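Local coordinates for protein probable M18 family aminopeptidase 1 (Thermotoga maritima, PDB 2GLF) that probably removes amino-terminal residues from peptides as a zinc-dependent M18-family metallopeptidase, at residues E17-E22 / E438-Y443; K378-N381 / I386-V389. All blocks are in the same frame, centred on the assembly; numbering follows the deposited sequence.

Contact 1 (E17-E22 / E438-Y443); sequences EAFSKE and ETYVAY
An offset aromatic stack between Phe19 and Tyr440 joins the N-terminal helix 13-29 to the C-terminal helix 433-449, the last helix of the chain. The two ring centroids lie 4.9 Å apart with the planes 28° from parallel, so the rings overlap near their rims rather than centre over centre. Phe19 reaches in with its far end: CZ comes within 3.7 Å of Tyr440 CB and 3.8 Å of Tyr440 CG, while CE1 sits above one face of the tyrosine ring. Its CG is anti to the backbone N (chi1 -167°), which swings the ring out from its own helix across a gap where the nearest CA atoms, those of Phe19 and Tyr440, are still 9.4 Å apart. The pairing therefore bridges two helices at the opposite ends of the sequence through side chains alone. Helix 248-263 lies against both: Arg259 touches Phe19 and pairs with Glu22, and Thr256 packs on Thr439. The tyrosine hydroxyl points past the stack and is hydrogen-bonded to Ser263 and Arg444, which probably limits how far the ring can swing. On the N-terminal helix, Ser20 OG donates to Glu17 O at 2.7 Å, tilted from the carbonyl plane, and Lys21 N shares that acceptor. Glu17 itself forms salt bridges to Lys21 and, on helix 433-449, to Lys433.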
loop_
_atom_site.group_PDB
_atom_site.type_symbol
_atom_site.label_atom_id
_atom_site.label_comp_id
_atom_site.label_asym_id
_atom_site.label_seq_id
_atom_site.Cartn_x
_atom_site.Cartn_y
_atom_site.Cartn_z
ATOM N N GLU A 17 -10.036 54.428 15.304
ATOM C CA GLU A 17 -11.291 54.366 14.560
ATOM C C GLU A 17 -11.255 55.264 13.334
ATOM O O GLU A 17 -11.578 54.837 12.221
ATOM C CB GLU A 17 -12.459 54.781 15.452
ATOM C CG GLU A 17 -13.077 53.636 16.201
ATOM C CD GLU A 17 -13.524 52.542 15.262
ATOM O OE1 GLU A 17 -14.312 52.844 14.339
ATOM O OE2 GLU A 17 -13.084 51.386 15.443
ATOM N N ALA A 18 -10.864 56.518 13.546
ATOM C CA ALA A 18 -10.788 57.485 12.460
ATOM C C ALA A 18 -9.883 56.961 11.355
ATOM O O ALA A 18 -10.273 56.928 10.192
ATOM C CB ALA A 18 -10.260 58.811 12.981
ATOM N N PHE A 19 -8.684 56.531 11.738
ATOM C CA PHE A 19 -7.704 56.028 10.791
ATOM C C PHE A 19 -8.143 54.763 10.063
ATOM O O PHE A 19 -7.776 54.553 8.902
ATOM C CB PHE A 19 -6.370 55.762 11.488
ATOM C CG PHE A 19 -5.238 55.539 10.532
ATOM C CD1 PHE A 19 -4.706 56.603 9.811
ATOM C CD2 PHE A 19 -4.748 54.262 10.299
ATOM C CE1 PHE A 19 -3.706 56.399 8.867
ATOM C CE2 PHE A 19 -3.751 54.045 9.358
ATOM C CZ PHE A 19 -3.227 55.116 8.638
ATOM N N SER A 20 -8.914 53.914 10.742
ATOM C CA SER A 20 -9.384 52.677 10.126
ATOM C C SER A 20 -10.485 53.018 9.134
ATOM O O SER A 20 -10.623 52.375 8.088
ATOM C CB SER A 20 -9.917 51.707 11.183
ATOM O OG SER A 20 -11.120 52.187 11.760
ATOM N N LYS A 21 -11.272 54.038 9.462
ATOM C CA LYS A 21 -12.337 54.448 8.567
ATOM C C LYS A 21 -11.732 54.987 7.272
ATOM O O LYS A 21 -12.270 54.764 6.185
ATOM C CB LYS A 21 -13.223 55.504 9.230
ATOM C CG LYS A 21 -14.315 54.911 10.102
ATOM C CD LYS A 21 -15.404 55.930 10.401
ATOM C CE LYS A 21 -16.687 55.270 10.916
ATOM N NZ LYS A 21 -16.503 54.547 12.205
ATOM N N GLU A 22 -10.605 55.682 7.393
ATOM C CA GLU A 22 -9.921 56.246 6.240
ATOM C C GLU A 22 -9.294 55.134 5.397
ATOM O O GLU A 22 -9.298 55.191 4.159
ATOM C CB GLU A 22 -8.859 57.232 6.717
ATOM C CG GLU A 22 -9.453 58.466 7.375
ATOM C CD GLU A 22 -8.483 59.180 8.297
ATOM O OE1 GLU A 22 -8.842 60.267 8.799
ATOM O OE2 GLU A 22 -7.371 58.658 8.531
ATOM N N GLU A 438 -0.754 51.529 14.310
ATOM C CA GLU A 438 0.605 51.487 14.809
ATOM C C GLU A 438 1.639 51.308 13.708
ATOM O O GLU A 438 2.786 51.743 13.847
ATOM C CB GLU A 438 0.754 50.387 15.851
ATOM C CG GLU A 438 2.001 50.556 16.701
ATOM C CD GLU A 438 1.996 51.850 17.496
ATOM O OE1 GLU A 438 3.008 52.148 18.160
ATOM O OE2 GLU A 438 0.978 52.565 17.464
ATOM N N THR A 439 1.244 50.657 12.619
ATOM C CA THR A 439 2.160 50.456 11.503
ATOM C C THR A 439 2.459 51.833 10.939
ATOM O O THR A 439 3.617 52.191 10.712
ATOM C CB THR A 439 1.531 49.576 10.419
ATOM O OG1 THR A 439 1.424 48.235 10.908
ATOM C CG2 THR A 439 2.383 49.593 9.153
ATOM N N TYR A 440 1.393 52.601 10.734
ATOM C CA TYR A 440 1.482 53.973 10.234
ATOM C C TYR A 440 2.417 54.803 11.115
ATOM O O TYR A 440 3.169 55.638 10.630
ATOM C CB TYR A 440 0.091 54.609 10.241
ATOM C CG TYR A 440 0.109 56.116 10.274
ATOM C CD1 TYR A 440 0.516 56.856 9.162
ATOM C CD2 TYR A 440 -0.270 56.803 11.423
ATOM C CE1 TYR A 440 0.545 58.247 9.197
ATOM C CE2 TYR A 440 -0.247 58.190 11.470
ATOM C CZ TYR A 440 0.163 58.906 10.357
ATOM O OH TYR A 440 0.203 60.280 10.417
ATOM N N VAL A 441 2.340 54.578 12.420
ATOM C CA VAL A 441 3.184 55.293 13.358
ATOM C C VAL A 441 4.632 54.858 13.173
ATOM O O VAL A 441 5.529 55.694 13.069
ATOM C CB VAL A 441 2.759 55.019 14.804
ATOM C CG1 VAL A 441 3.684 55.747 15.762
ATOM C CG2 VAL A 441 1.322 55.460 15.010
ATOM N N ALA A 442 4.854 53.546 13.126
ATOM C CA ALA A 442 6.194 52.998 12.948
ATOM C C ALA A 442 6.836 53.510 11.657
ATOM O O ALA A 442 7.966 53.998 11.669
ATOM C CB ALA A 442 6.134 51.475 12.941
ATOM N N TYR A 443 6.108 53.409 10.549
ATOM C CA TYR A 443 6.607 53.862 9.250
ATOM C C TYR A 443 6.973 55.343 9.205
ATOM O O TYR A 443 7.967 55.726 8.590
ATOM C CB TYR A 443 5.571 53.585 8.161
ATOM C CG TYR A 443 5.459 52.135 7.757
ATOM C CD1 TYR A 443 4.471 51.724 6.866
ATOM C CD2 TYR A 443 6.339 51.171 8.258
ATOM C CE1 TYR A 443 4.356 50.389 6.481
ATOM C CE2 TYR A 443 6.233 49.836 7.882
ATOM C CZ TYR A 443 5.237 49.452 6.991
ATOM O OH TYR A 443 5.112 48.138 6.606
#

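Contact 2 (K378-N381 / I386-V389)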
loop_
_atom_site.group_PDB
_atom_site.type_symbol
_atom_site.label_atom_id
_atom_site.label_comp_id
_atom_site.label_asym_id
_atom_site.label_seq_id
_atom_site.Cartn_x
_atom_site.Cartn_y
_atom_site.Cartn_z
ATOM N N LYS A 378 16.174 51.045 18.010
ATOM C CA LYS A 378 16.401 52.291 18.742
ATOM C C LYS A 378 15.314 53.313 18.423
ATOM O O LYS A 378 14.653 53.829 19.328
ATOM C CB LYS A 378 17.776 52.864 18.392
ATOM C CG LYS A 378 18.288 53.915 19.361
ATOM C CD LYS A 378 19.729 54.292 19.038
ATOM C CE LYS A 378 20.340 55.206 20.096
ATOM N NZ LYS A 378 19.700 56.553 20.133
ATOM N N VAL A 379 15.128 53.597 17.136
ATOM C CA VAL A 379 14.110 54.550 16.714
ATOM C C VAL A 379 12.745 54.185 17.305
ATOM O O VAL A 379 12.092 55.014 17.950
ATOM C CB VAL A 379 13.975 54.592 15.171
ATOM C CG1 VAL A 379 12.794 55.469 14.784
ATOM C CG2 VAL A 379 15.252 55.128 14.540
ATOM N N LEU A 380 12.324 52.939 17.091
ATOM C CA LEU A 380 11.038 52.470 17.585
ATOM C C LEU A 380 10.856 52.743 19.064
ATOM O O LEU A 380 9.986 53.517 19.453
ATOM C CB LEU A 380 10.872 50.972 17.322
ATOM C CG LEU A 380 10.729 50.537 15.862
ATOM C CD1 LEU A 380 10.542 49.027 15.817
ATOM C CD2 LEU A 380 9.554 51.251 15.197
ATOM N N ASN A 381 11.676 52.107 19.889
ATOM C CA ASN A 381 11.572 52.291 21.327
ATOM C C ASN A 381 11.644 53.756 21.750
ATOM O O ASN A 381 10.918 54.180 22.657
ATOM C CB ASN A 381 12.653 51.483 22.044
ATOM C CG ASN A 381 12.435 49.996 21.919
ATOM O OD1 ASN A 381 11.313 49.510 22.058
ATOM N ND2 ASN A 381 13.507 49.260 21.668
ATOM N N ILE A 386 4.852 50.708 19.574
ATOM C CA ILE A 386 4.582 49.353 20.033
ATOM C C ILE A 386 4.924 48.367 18.912
ATOM O O ILE A 386 4.370 48.449 17.818
ATOM C CB ILE A 386 3.082 49.180 20.429
ATOM C CG1 ILE A 386 2.808 49.817 21.795
ATOM C CG2 ILE A 386 2.725 47.712 20.493
ATOM C CD1 ILE A 386 3.039 51.298 21.846
ATOM N N TRP A 387 5.841 47.443 19.176
ATOM C CA TRP A 387 6.218 46.462 18.161
ATOM C C TRP A 387 6.452 45.073 18.766
ATOM O O TRP A 387 6.585 44.915 19.983
ATOM C CB TRP A 387 7.472 46.930 17.410
ATOM C CG TRP A 387 8.695 47.017 18.275
ATOM C CD1 TRP A 387 8.962 47.956 19.237
ATOM C CD2 TRP A 387 9.775 46.080 18.319
ATOM N NE1 TRP A 387 10.139 47.652 19.881
ATOM C CE2 TRP A 387 10.658 46.507 19.339
ATOM C CE3 TRP A 387 10.083 44.916 17.599
ATOM C CZ2 TRP A 387 11.829 45.809 19.656
ATOM C CZ3 TRP A 387 11.249 44.222 17.915
ATOM C CH2 TRP A 387 12.106 44.672 18.936
ATOM N N GLN A 388 6.496 44.065 17.903
ATOM C CA GLN A 388 6.702 42.686 18.335
ATOM C C GLN A 388 7.515 41.950 17.274
ATOM O O GLN A 388 7.498 42.335 16.110
ATOM C CB GLN A 388 5.341 41.999 18.536
ATOM C CG GLN A 388 4.456 41.991 17.296
ATOM C CD GLN A 388 3.093 41.359 17.538
ATOM O OE1 GLN A 388 2.975 40.367 18.261
ATOM N NE2 GLN A 388 2.057 41.918 16.915
ATOM N N VAL A 389 8.235 40.904 17.672
ATOM C CA VAL A 389 9.029 40.139 16.707
ATOM C C VAL A 389 8.112 39.127 16.048
ATOM O O VAL A 389 7.175 38.644 16.672
ATOM C CB VAL A 389 10.221 39.382 17.377
ATOM C CG1 VAL A 389 10.468 39.921 18.772
ATOM C CG2 VAL A 389 9.963 37.887 17.406
#
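Trp387 is met by helix 370-382 in two ways, with Leu380 over one face of the indole and Asn381 at its edge. The close-packed part is the leucine. Its CD1 stands 3.9 Å from the centroid of the five-membered ring of Trp387, only 18° off the ring normal, a CH-pi contact, and it comes to 3.7 Å from Trp387 CG. The two side chains cross at about a right angle, with Leu380 CD1 making most of the contact and Leu380 CB approaching CD1 of the indole more distantly. With chi1 at 65°, the tryptophan holds CG between its backbone N and carbonyl carbon, and this brings the pyrrole side of the indole against the helix. Leu380 is buried.

At the edge of the indole the contact turns polar and partly exposed. Here Trp387 NE1 donates to Asn381 OD1 at 3.1 Å, nearly straight at 173°. The oxygen lies in the indole plane, yet the donor stands well above the plane of the amide, so the bond suits the ring better than the carbonyl. Asn381 is partly exposed, and its ND2 donates to Glu218 of the second subunit, which also packs on Trp387; the amide thus links the indole to the subunit interface. A leucine in place of Trp387 would probably leave Asn381 OD1 without its indole donor and Leu380 CD1 without an aromatic face to rest on.

Strand 387-389 bonds through its backbone to strand 351-354, completing a beta-alpha-beta unit in which helix 370-382 packs its C-terminal turn back on the outermost strand, within this chain, of the mixed sheet.

Overall arrangement
The centres of contact 1 and contact 2 are about 16 Å apart, on the same side of the chain's centre. Along the sequence the order is helix 13-29, then helix 370-382, strand 387-389 and finally helix 433-449, so contact 1 brings together the two ends of the chain and contact 2 is a short-range helix-to-strand contact falling between them in sequence. Helix 433-449 connects the two: Glu438 OE1 probably accepts a hydrogen bond from Ile386 N, and Ala442 packs on Leu380. The N-terminal helix, the C-terminal helix and the edge of the mixed sheet are thereby tied together, and both contacts lie away from the metal sites.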